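Side-chain contacts in foldase protein PrsA (Bacillus subtilis, PDB 4WO7), which assists the folding of secreted proteins outside the cell after their translocation and has peptidyl-prolyl cis-trans isomerase activity: residues A[40-45]-A[233-238]; A[110-115]-A[220-225]; A[133-138]-A[151-156]. All coordinates share one frame; numbering follows the deposited sequence.

Contact 1: A[40-45]-A[233-238]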
loop_
_atom_site.group_PDB
_atom_site.type_symbol
_atom_site.label_atom_id
_atom_site.label_comp_id
_atom_site.label_asym_id
_atom_site.label_seq_id
_atom_site.Cartn_x
_atom_site.Cartn_y
_atom_site.Cartn_z
ATOM N N LEU A 40 -4.242 -9.155 -19.650
ATOM C CA LEU A 40 -4.101 -9.949 -20.867
ATOM C C LEU A 40 -5.075 -9.531 -21.959
ATOM O O LEU A 40 -4.716 -9.365 -23.124
ATOM C CB LEU A 40 -4.314 -11.434 -20.558
ATOM C CG LEU A 40 -3.224 -12.147 -19.764
ATOM C CD1 LEU A 40 -3.690 -13.543 -19.364
ATOM C CD2 LEU A 40 -1.933 -12.220 -20.576
ATOM N N VAL A 41 -6.322 -9.358 -21.554
ATOM C CA VAL A 41 -7.384 -8.985 -22.467
ATOM C C VAL A 41 -7.192 -7.549 -22.964
ATOM O O VAL A 41 -7.335 -7.273 -24.157
ATOM C CB VAL A 41 -8.748 -9.178 -21.782
ATOM C CG1 VAL A 41 -9.862 -8.488 -22.537
ATOM C CG2 VAL A 41 -9.037 -10.664 -21.621
ATOM N N GLN A 42 -6.876 -6.637 -22.051
ATOM C CA GLN A 42 -6.654 -5.244 -22.433
ATOM C C GLN A 42 -5.457 -5.050 -23.372
ATOM O O GLN A 42 -5.525 -4.271 -24.324
ATOM C CB GLN A 42 -6.460 -4.372 -21.194
ATOM C CG GLN A 42 -7.740 -4.110 -20.425
ATOM C CD GLN A 42 -7.530 -3.244 -19.200
ATOM O OE1 GLN A 42 -6.423 -2.756 -18.952
ATOM N NE2 GLN A 42 -8.596 -3.046 -18.428
ATOM N N GLU A 43 -4.364 -5.760 -23.121
ATOM C CA GLU A 43 -3.197 -5.612 -23.983
ATOM C C GLU A 43 -3.430 -6.238 -25.352
ATOM O O GLU A 43 -2.808 -5.832 -26.328
ATOM C CB GLU A 43 -1.944 -6.193 -23.326
ATOM C CG GLU A 43 -1.835 -7.707 -23.300
ATOM C CD GLU A 43 -0.674 -8.177 -22.430
ATOM O OE1 GLU A 43 -0.067 -7.335 -21.733
ATOM O OE2 GLU A 43 -0.366 -9.388 -22.443
ATOM N N LYS A 44 -4.328 -7.215 -25.430
ATOM C CA LYS A 44 -4.703 -7.777 -26.726
ATOM C C LYS A 44 -5.579 -6.824 -27.513
ATOM O O LYS A 44 -5.323 -6.549 -28.686
ATOM C CB LYS A 44 -5.456 -9.092 -26.572
ATOM C CG LYS A 44 -4.596 -10.316 -26.457
ATOM C CD LYS A 44 -5.456 -11.552 -26.629
ATOM C CE LYS A 44 -4.608 -12.795 -26.708
ATOM N NZ LYS A 44 -3.923 -13.056 -25.418
ATOM N N VAL A 45 -6.621 -6.326 -26.860
ATOM C CA VAL A 45 -7.579 -5.459 -27.524
ATOM C C VAL A 45 -6.889 -4.169 -27.931
ATOM O O VAL A 45 -7.003 -3.740 -29.079
ATOM C CB VAL A 45 -8.812 -5.190 -26.630
ATOM C CG1 VAL A 45 -9.660 -4.037 -27.162
ATOM C CG2 VAL A 45 -9.647 -6.462 -26.513
ATOM N N ALA A 233 -8.320 7.114 -13.693
ATOM C CA ALA A 233 -8.791 7.855 -14.857
ATOM C C ALA A 233 -8.420 7.112 -16.144
ATOM O O ALA A 233 -9.169 7.107 -17.124
ATOM C CB ALA A 233 -8.199 9.269 -14.866
ATOM N N VAL A 234 -7.248 6.487 -16.131
ATOM C CA VAL A 234 -6.793 5.691 -17.264
ATOM C C VAL A 234 -7.701 4.473 -17.460
ATOM O O VAL A 234 -8.218 4.247 -18.553
ATOM C CB VAL A 234 -5.329 5.224 -17.073
ATOM C CG1 VAL A 234 -4.904 4.292 -18.212
ATOM C CG2 VAL A 234 -4.389 6.421 -17.021
ATOM N N GLN A 235 -7.900 3.698 -16.396
ATOM C CA GLN A 235 -8.725 2.493 -16.467
ATOM C C GLN A 235 -10.170 2.813 -16.796
ATOM O O GLN A 235 -10.848 2.040 -17.474
ATOM C CB GLN A 235 -8.667 1.717 -15.149
ATOM C CG GLN A 235 -7.423 0.872 -14.983
ATOM C CD GLN A 235 -7.289 -0.155 -16.090
ATOM O OE1 GLN A 235 -8.258 -0.831 -16.434
ATOM N NE2 GLN A 235 -6.100 -0.254 -16.676
ATOM N N GLU A 236 -10.635 3.959 -16.318
ATOM C CA GLU A 236 -11.963 4.436 -16.666
ATOM C C GLU A 236 -12.028 4.605 -18.182
ATOM O O GLU A 236 -13.026 4.257 -18.814
ATOM C CB GLU A 236 -12.275 5.746 -15.933
ATOM C CG GLU A 236 -13.694 6.266 -16.141
ATOM C CD GLU A 236 -13.946 7.591 -15.442
ATOM O OE1 GLU A 236 -13.149 7.962 -14.553
ATOM O OE2 GLU A 236 -14.955 8.255 -15.767
ATOM N N ALA A 237 -10.958 5.136 -18.764
ATOM C CA ALA A 237 -10.888 5.303 -20.211
ATOM C C ALA A 237 -10.757 3.973 -20.949
ATOM O O ALA A 237 -11.441 3.741 -21.948
ATOM C CB ALA A 237 -9.725 6.204 -20.582
ATOM N N VAL A 238 -9.879 3.106 -20.453
ATOM C CA VAL A 238 -9.621 1.817 -21.088
ATOM C C VAL A 238 -10.885 0.961 -21.089
ATOM O O VAL A 238 -11.155 0.242 -22.048
ATOM C CB VAL A 238 -8.472 1.064 -20.378
ATOM C CG1 VAL A 238 -8.330 -0.364 -20.913
ATOM C CG2 VAL A 238 -7.164 1.807 -20.582
#
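Gln-42 and Gln-235 meet amide to amide between two helices, 21-49 and 231-244, a helix-helix contact between the N- and C-terminal parts that flank the PPIase domain. The two amide planes lie 10° apart, so the groups pair almost in one plane. Of the two bonds, Gln-42 NE2 to Gln-235 OE1 is the shorter at 3.0 Å and arrives on a lone pair in the carbonyl plane; the return bond, Gln-235 NE2 to Gln-42 OE1 at 3.4 Å, is weak. Gln-42 OE1 has a stronger partner in the hydroxyl of Tyr-90 on helix 81-101, which helps to fix the rotation of the amide.

The tight side is that of Gln-42 and Val-238, both buried. The Gln-42 chain runs straight beyond CG (chi2 -180°) and carries its amide across Val-238 CG1. Gln-235 is looser: it is partly exposed, and a bend at chi2 (-59°) brings its amide round to that of Gln-42. On the far side of helix 21-49, Lys-44 forms a salt bridge with Glu-23 of the second subunit. Over the face of the Gln-42 amide, Val-238 CG1 lies 3.4 Å from Gln-42 CD.

Contact 2: A[110-115]-A[220-225]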
loop_
_atom_site.group_PDB
_atom_site.type_symbol
_atom_site.label_atom_id
_atom_site.label_comp_id
_atom_site.label_asym_id
_atom_site.label_seq_id
_atom_site.Cartn_x
_atom_site.Cartn_y
_atom_site.Cartn_z
ATOM N N LYS A 110 -10.562 25.999 -16.523
ATOM C CA LYS A 110 -10.769 27.204 -15.732
ATOM C C LYS A 110 -10.649 26.822 -14.268
ATOM O O LYS A 110 -10.189 27.609 -13.444
ATOM C CB LYS A 110 -12.128 27.845 -16.023
ATOM C CG LYS A 110 -12.193 29.325 -15.635
ATOM C CD LYS A 110 -13.470 29.994 -16.124
ATOM C CE LYS A 110 -14.538 30.039 -15.041
ATOM N NZ LYS A 110 -14.312 31.140 -14.058
ATOM N N GLU A 111 -11.054 25.593 -13.966
ATOM C CA GLU A 111 -10.926 25.027 -12.630
ATOM C C GLU A 111 -9.473 24.841 -12.229
ATOM O O GLU A 111 -9.141 24.900 -11.049
ATOM C CB GLU A 111 -11.620 23.672 -12.559
ATOM C CG GLU A 111 -11.442 22.955 -11.240
ATOM C CD GLU A 111 -12.186 21.638 -11.198
ATOM O OE1 GLU A 111 -12.114 20.950 -10.158
ATOM O OE2 GLU A 111 -12.840 21.289 -12.204
ATOM N N TYR A 112 -8.627 24.523 -13.201
ATOM C CA TYR A 112 -7.200 24.382 -12.943
ATOM C C TYR A 112 -6.552 25.762 -12.818
ATOM O O TYR A 112 -5.660 25.969 -11.992
ATOM C CB TYR A 112 -6.520 23.565 -14.039
ATOM C CG TYR A 112 -5.063 23.267 -13.749
ATOM C CD1 TYR A 112 -4.702 22.213 -12.919
ATOM C CD2 TYR A 112 -4.051 24.049 -14.285
ATOM C CE1 TYR A 112 -3.373 21.941 -12.642
ATOM C CE2 TYR A 112 -2.718 23.785 -14.010
ATOM C CZ TYR A 112 -2.386 22.730 -13.190
ATOM O OH TYR A 112 -1.059 22.470 -12.922
ATOM N N TRP A 113 -6.994 26.694 -13.659
ATOM C CA TRP A 113 -6.486 28.057 -13.637
ATOM C C TRP A 113 -6.718 28.659 -12.256
ATOM O O TRP A 113 -5.786 29.154 -11.625
ATOM C CB TRP A 113 -7.195 28.882 -14.721
ATOM C CG TRP A 113 -6.738 30.294 -14.885
ATOM C CD1 TRP A 113 -5.671 30.731 -15.615
ATOM C CD2 TRP A 113 -7.348 31.464 -14.323
ATOM N NE1 TRP A 113 -5.573 32.101 -15.537
ATOM C CE2 TRP A 113 -6.586 32.574 -14.743
ATOM C CE3 TRP A 113 -8.449 31.680 -13.489
ATOM C CZ2 TRP A 113 -6.896 33.875 -14.367
ATOM C CZ3 TRP A 113 -8.752 32.975 -13.115
ATOM C CH2 TRP A 113 -7.980 34.055 -13.554
ATOM N N GLU A 114 -7.962 28.620 -11.789
ATOM C CA GLU A 114 -8.285 29.017 -10.422
ATOM C C GLU A 114 -7.837 27.884 -9.497
ATOM O O GLU A 114 -8.439 26.814 -9.467
ATOM C CB GLU A 114 -9.774 29.332 -10.280
ATOM C CG GLU A 114 -10.691 28.137 -10.445
ATOM C CD GLU A 114 -12.081 28.514 -10.927
ATOM O OE1 GLU A 114 -12.364 29.723 -11.073
ATOM O OE2 GLU A 114 -12.895 27.595 -11.162
ATOM N N GLY A 115 -6.788 28.129 -8.727
ATOM C CA GLY A 115 -6.151 27.088 -7.945
ATOM C C GLY A 115 -4.669 27.227 -8.237
ATOM O O GLY A 115 -3.814 26.733 -7.507
ATOM N N LYS A 220 -4.573 23.298 -20.554
ATOM C CA LYS A 220 -5.299 22.134 -21.041
ATOM C C LYS A 220 -4.330 20.953 -21.130
ATOM O O LYS A 220 -4.662 19.827 -20.759
ATOM C CB LYS A 220 -5.947 22.407 -22.397
ATOM C CG LYS A 220 -7.001 21.378 -22.759
ATOM C CD LYS A 220 -7.685 21.677 -24.081
ATOM C CE LYS A 220 -8.912 20.797 -24.285
ATOM N NZ LYS A 220 -9.629 21.150 -25.542
ATOM N N SER A 221 -3.125 21.227 -21.621
ATOM C CA SER A 221 -2.117 20.192 -21.789
ATOM C C SER A 221 -1.687 19.684 -20.421
ATOM O O SER A 221 -1.427 18.492 -20.249
ATOM C CB SER A 221 -0.915 20.724 -22.576
ATOM O OG SER A 221 -1.250 20.930 -23.938
ATOM N N GLU A 222 -1.620 20.588 -19.449
ATOM C CA GLU A 222 -1.283 20.209 -18.081
ATOM C C GLU A 222 -2.381 19.382 -17.418
ATOM O O GLU A 222 -2.085 18.413 -16.718
ATOM C CB GLU A 222 -1.008 21.442 -17.225
ATOM C CG GLU A 222 0.325 22.114 -17.485
ATOM C CD GLU A 222 0.634 23.176 -16.444
ATOM O OE1 GLU A 222 0.592 22.853 -15.239
ATOM O OE2 GLU A 222 0.916 24.332 -16.828
ATOM N N VAL A 223 -3.642 19.758 -17.634
ATOM C CA VAL A 223 -4.756 19.010 -17.054
ATOM C C VAL A 223 -4.727 17.584 -17.556
ATOM O O VAL A 223 -4.890 16.647 -16.779
ATOM C CB VAL A 223 -6.141 19.628 -17.396
ATOM C CG1 VAL A 223 -7.282 18.645 -17.059
ATOM C CG2 VAL A 223 -6.352 20.963 -16.687
ATOM N N LEU A 224 -4.516 17.429 -18.859
ATOM C CA LEU A 224 -4.486 16.114 -19.473
ATOM C C LEU A 224 -3.345 15.267 -18.925
ATOM O O LEU A 224 -3.523 14.080 -18.658
ATOM C CB LEU A 224 -4.355 16.246 -20.988
ATOM C CG LEU A 224 -4.237 14.933 -21.768
ATOM C CD1 LEU A 224 -5.454 14.032 -21.563
ATOM C CD2 LEU A 224 -4.019 15.246 -23.236
ATOM N N GLU A 225 -2.180 15.877 -18.735
ATOM C CA GLU A 225 -1.036 15.140 -18.216
ATOM C C GLU A 225 -1.319 14.700 -16.793
ATOM O O GLU A 225 -0.838 13.663 -16.344
ATOM C CB GLU A 225 0.235 15.982 -18.244
ATOM C CG GLU A 225 1.492 15.132 -18.108
ATOM C CD GLU A 225 2.766 15.895 -18.387
ATOM O OE1 GLU A 225 2.689 16.984 -18.990
ATOM O OE2 GLU A 225 3.848 15.400 -18.004
#
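Between segments 110-115 and 220-225, on helices 106-113 and 216-228, the backbones come nearest at Tyr-112 and Val-223, their CA atoms 7.2 Å apart, close enough for a single tyrosine to span the gap. This is a helix-helix contact: helix 106-113 precedes strand 119-127 and helix 216-228 follows strand 200-207, so it probably lies where the chain enters and leaves the sheet-bearing PPIase unit.

Within 110-115, Tyr-112 alone touches 220-225, and it does so at two levels. Near the backbone, its CB lies 3.7 Å from Val-223 CG2, and CG of the ring is almost as near to the same methyl at 3.9 Å. The two side chains slide past each other in opposite directions, and Val-223, the buried member, also packs on Val-104. With CG anti to the backbone nitrogen (chi1 -174°), the tyrosine extends its ring past this methyl and brings the hydroxyl to Glu-222.

There the partner is a carboxylate standing steeply to the ring, the planes 77° apart and the side chains crossing at about a right angle. The extended chain of Glu-222 carries OE1 to the Tyr-112 hydroxyl. This OE1 is shared, since Trp-167 NE1 gives it another weak hydrogen bond and Arg-121 a long, weak ion pair; these donors would probably favour the charged carboxylate. Leu-219 and Gln-226 of helix 216-228 also touch Tyr-112. The polar end of the contact is the weak hydrogen bond from Tyr-112 OH to Glu-222 OE1, 2.9 Å long.

Contact 3: A[133-138]-A[151-156]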
loop_
_atom_site.group_PDB
_atom_site.type_symbol
_atom_site.label_atom_id
_atom_site.label_comp_id
_atom_site.label_asym_id
_atom_site.label_seq_id
_atom_site.Cartn_x
_atom_site.Cartn_y
_atom_site.Cartn_z
ATOM N N ALA A 133 27.851 24.478 -5.173
ATOM C CA ALA A 133 26.833 25.342 -5.744
ATOM C C ALA A 133 27.477 26.446 -6.581
ATOM O O ALA A 133 26.969 26.804 -7.644
ATOM C CB ALA A 133 25.968 25.929 -4.643
ATOM N N GLU A 134 28.603 26.974 -6.106
ATOM C CA GLU A 134 29.298 28.046 -6.812
ATOM C C GLU A 134 29.985 27.494 -8.057
ATOM O O GLU A 134 30.210 28.221 -9.025
ATOM C CB GLU A 134 30.315 28.732 -5.899
ATOM C CG GLU A 134 29.668 29.543 -4.785
ATOM C CD GLU A 134 30.669 30.128 -3.807
ATOM O OE1 GLU A 134 30.643 31.365 -3.615
ATOM O OE2 GLU A 134 31.446 29.355 -3.204
ATOM N N GLU A 135 30.312 26.205 -8.025
ATOM C CA GLU A 135 30.825 25.513 -9.203
ATOM C C GLU A 135 29.756 25.494 -10.284
ATOM O O GLU A 135 30.022 25.773 -11.453
ATOM C CB GLU A 135 31.227 24.080 -8.848
ATOM C CG GLU A 135 31.723 23.252 -10.028
ATOM C CD GLU A 135 32.130 21.843 -9.624
ATOM O OE1 GLU A 135 31.763 21.416 -8.507
ATOM O OE2 GLU A 135 32.813 21.164 -10.421
ATOM N N VAL A 136 28.538 25.177 -9.863
ATOM C CA VAL A 136 27.390 25.123 -10.754
ATOM C C VAL A 136 26.962 26.524 -11.166
ATOM O O VAL A 136 26.539 26.741 -12.301
ATOM C CB VAL A 136 26.208 24.387 -10.090
ATOM C CG1 VAL A 136 24.951 24.455 -10.950
ATOM C CG2 VAL A 136 26.589 22.950 -9.789
ATOM N N GLU A 137 27.075 27.471 -10.241
ATOM C CA GLU A 137 26.735 28.856 -10.537
ATOM C C GLU A 137 27.644 29.361 -11.657
ATOM O O GLU A 137 27.205 30.101 -12.540
ATOM C CB GLU A 137 26.864 29.731 -9.289
ATOM C CG GLU A 137 26.191 31.087 -9.426
ATOM C CD GLU A 137 24.678 30.977 -9.494
ATOM O OE1 GLU A 137 24.093 30.264 -8.650
ATOM O OE2 GLU A 137 24.074 31.598 -10.394
ATOM N N LYS A 138 28.912 28.955 -11.621
ATOM C CA LYS A 138 29.869 29.371 -12.645
ATOM C C LYS A 138 29.649 28.657 -13.974
ATOM O O LYS A 138 29.852 29.242 -15.036
ATOM C CB LYS A 138 31.315 29.146 -12.191
ATOM C CG LYS A 138 31.818 30.156 -11.180
ATOM C CD LYS A 138 33.225 29.824 -10.721
ATOM C CE LYS A 138 33.701 30.813 -9.674
ATOM N NZ LYS A 138 33.758 32.212 -10.205
ATOM N N LYS A 151 20.576 17.639 -14.142
ATOM C CA LYS A 151 20.750 16.208 -14.356
ATOM C C LYS A 151 22.119 15.767 -13.867
ATOM O O LYS A 151 22.273 14.649 -13.375
ATOM C CB LYS A 151 20.584 15.818 -15.828
ATOM C CG LYS A 151 19.165 15.878 -16.355
ATOM C CD LYS A 151 19.127 15.685 -17.863
ATOM C CE LYS A 151 17.705 15.747 -18.394
ATOM N NZ LYS A 151 17.122 17.112 -18.352
ATOM N N GLU A 152 23.113 16.642 -13.989
ATOM C CA GLU A 152 24.475 16.278 -13.621
ATOM C C GLU A 152 24.729 16.389 -12.117
ATOM O O GLU A 152 25.425 15.548 -11.547
ATOM C CB GLU A 152 25.490 17.145 -14.369
ATOM C CG GLU A 152 26.937 16.722 -14.140
ATOM C CD GLU A 152 27.922 17.591 -14.894
ATOM O OE1 GLU A 152 27.472 18.432 -15.701
ATOM O OE2 GLU A 152 29.145 17.432 -14.683
ATOM N N TYR A 153 24.168 17.417 -11.479
ATOM C CA TYR A 153 24.516 17.742 -10.093
ATOM C C TYR A 153 23.414 17.536 -9.057
ATOM O O TYR A 153 23.706 17.158 -7.922
ATOM C CB TYR A 153 24.966 19.201 -10.018
ATOM C CG TYR A 153 26.309 19.459 -10.654
ATOM C CD1 TYR A 153 26.425 19.669 -12.022
ATOM C CD2 TYR A 153 27.459 19.517 -9.882
ATOM C CE1 TYR A 153 27.653 19.907 -12.603
ATOM C CE2 TYR A 153 28.689 19.760 -10.454
ATOM C CZ TYR A 153 28.781 19.956 -11.812
ATOM O OH TYR A 153 30.010 20.196 -12.377
ATOM N N SER A 154 22.158 17.761 -9.431
ATOM C CA SER A 154 21.100 17.827 -8.423
ATOM C C SER A 154 20.890 16.478 -7.737
ATOM O O SER A 154 20.927 15.422 -8.369
ATOM C CB SER A 154 19.784 18.324 -9.022
ATOM O OG SER A 154 18.897 18.718 -7.982
ATOM N N THR A 155 20.662 16.544 -6.428
ATOM C CA THR A 155 20.450 15.368 -5.594
ATOM C C THR A 155 18.980 14.967 -5.573
ATOM O O THR A 155 18.642 13.813 -5.316
ATOM C CB THR A 155 20.912 15.651 -4.135
ATOM O OG1 THR A 155 22.255 16.151 -4.133
ATOM C CG2 THR A 155 20.833 14.409 -3.251
ATOM N N ASP A 156 18.114 15.930 -5.874
ATOM C CA ASP A 156 16.669 15.732 -5.811
ATOM C C ASP A 156 16.108 14.849 -6.932
ATOM O O ASP A 156 16.766 14.602 -7.944
ATOM C CB ASP A 156 15.978 17.098 -5.820
ATOM C CG ASP A 156 14.512 17.012 -5.459
ATOM O OD1 ASP A 156 14.204 16.652 -4.303
ATOM O OD2 ASP A 156 13.666 17.307 -6.328
#
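The ring of Tyr-153 has one face laid against Val-136, whose CG2 methyl sits 3.5 Å above the ring plane and offset toward the rim. This is a CH-pi contact: the methyl is 3.7 Å from the ring centroid and 18° off the normal, with Tyr-153 CD2 and CG as its nearest ring atoms. At the hydroxyl end, the Glu-135 carboxylate approaches obliquely, its plane turned 73° from the ring. Glu-135 OE2 stays 3.6 Å from Tyr-153 OH, near it but not hydrogen-bonded.

Tyr-153 holds its ring beside its own backbone nitrogen (chi1 -71°), which directs it across to helix 130-142. The extended Glu-135 chain meets it at about a right angle, on the exposed side, whereas Val-136 is buried and also touches Ile-125 and Ile-202 of the sheet. A serine in place of Tyr-153 would probably leave the Val-136 methyl without its aromatic cover and open a gap between the two helices.

Tyr-153 is the last residue of helix 146-153; directly beyond it, Ser-154 and Thr-155 are hydrogen-bonded to Leu-126 of strand 119-127. The contact therefore joins helices 130-142 and 146-153, consecutive in the chain, beside the antiparallel sheet, an arrangement belonging to the parvulin-type fold of PpiC-family PPIase domains.

In the fold
The three contacts are nested along the chain: contact 3 lies within the loop closed by contact 2, which itself lies within the loop closed by contact 1. Contacts 1 and 2 have centres 25 Å apart and nearest atoms about 8 Å apart; their second segments occupy helices 231-244 and 216-228, which are neighbours in the chain. Contact 3 stands off, its centre 31 Å from that of contact 2 and 41 Å from that of contact 1, on the opposite side of the chain's centre from contact 1. This order is consistent with a PPIase domain inserted between N- and C-terminal parts that pack together.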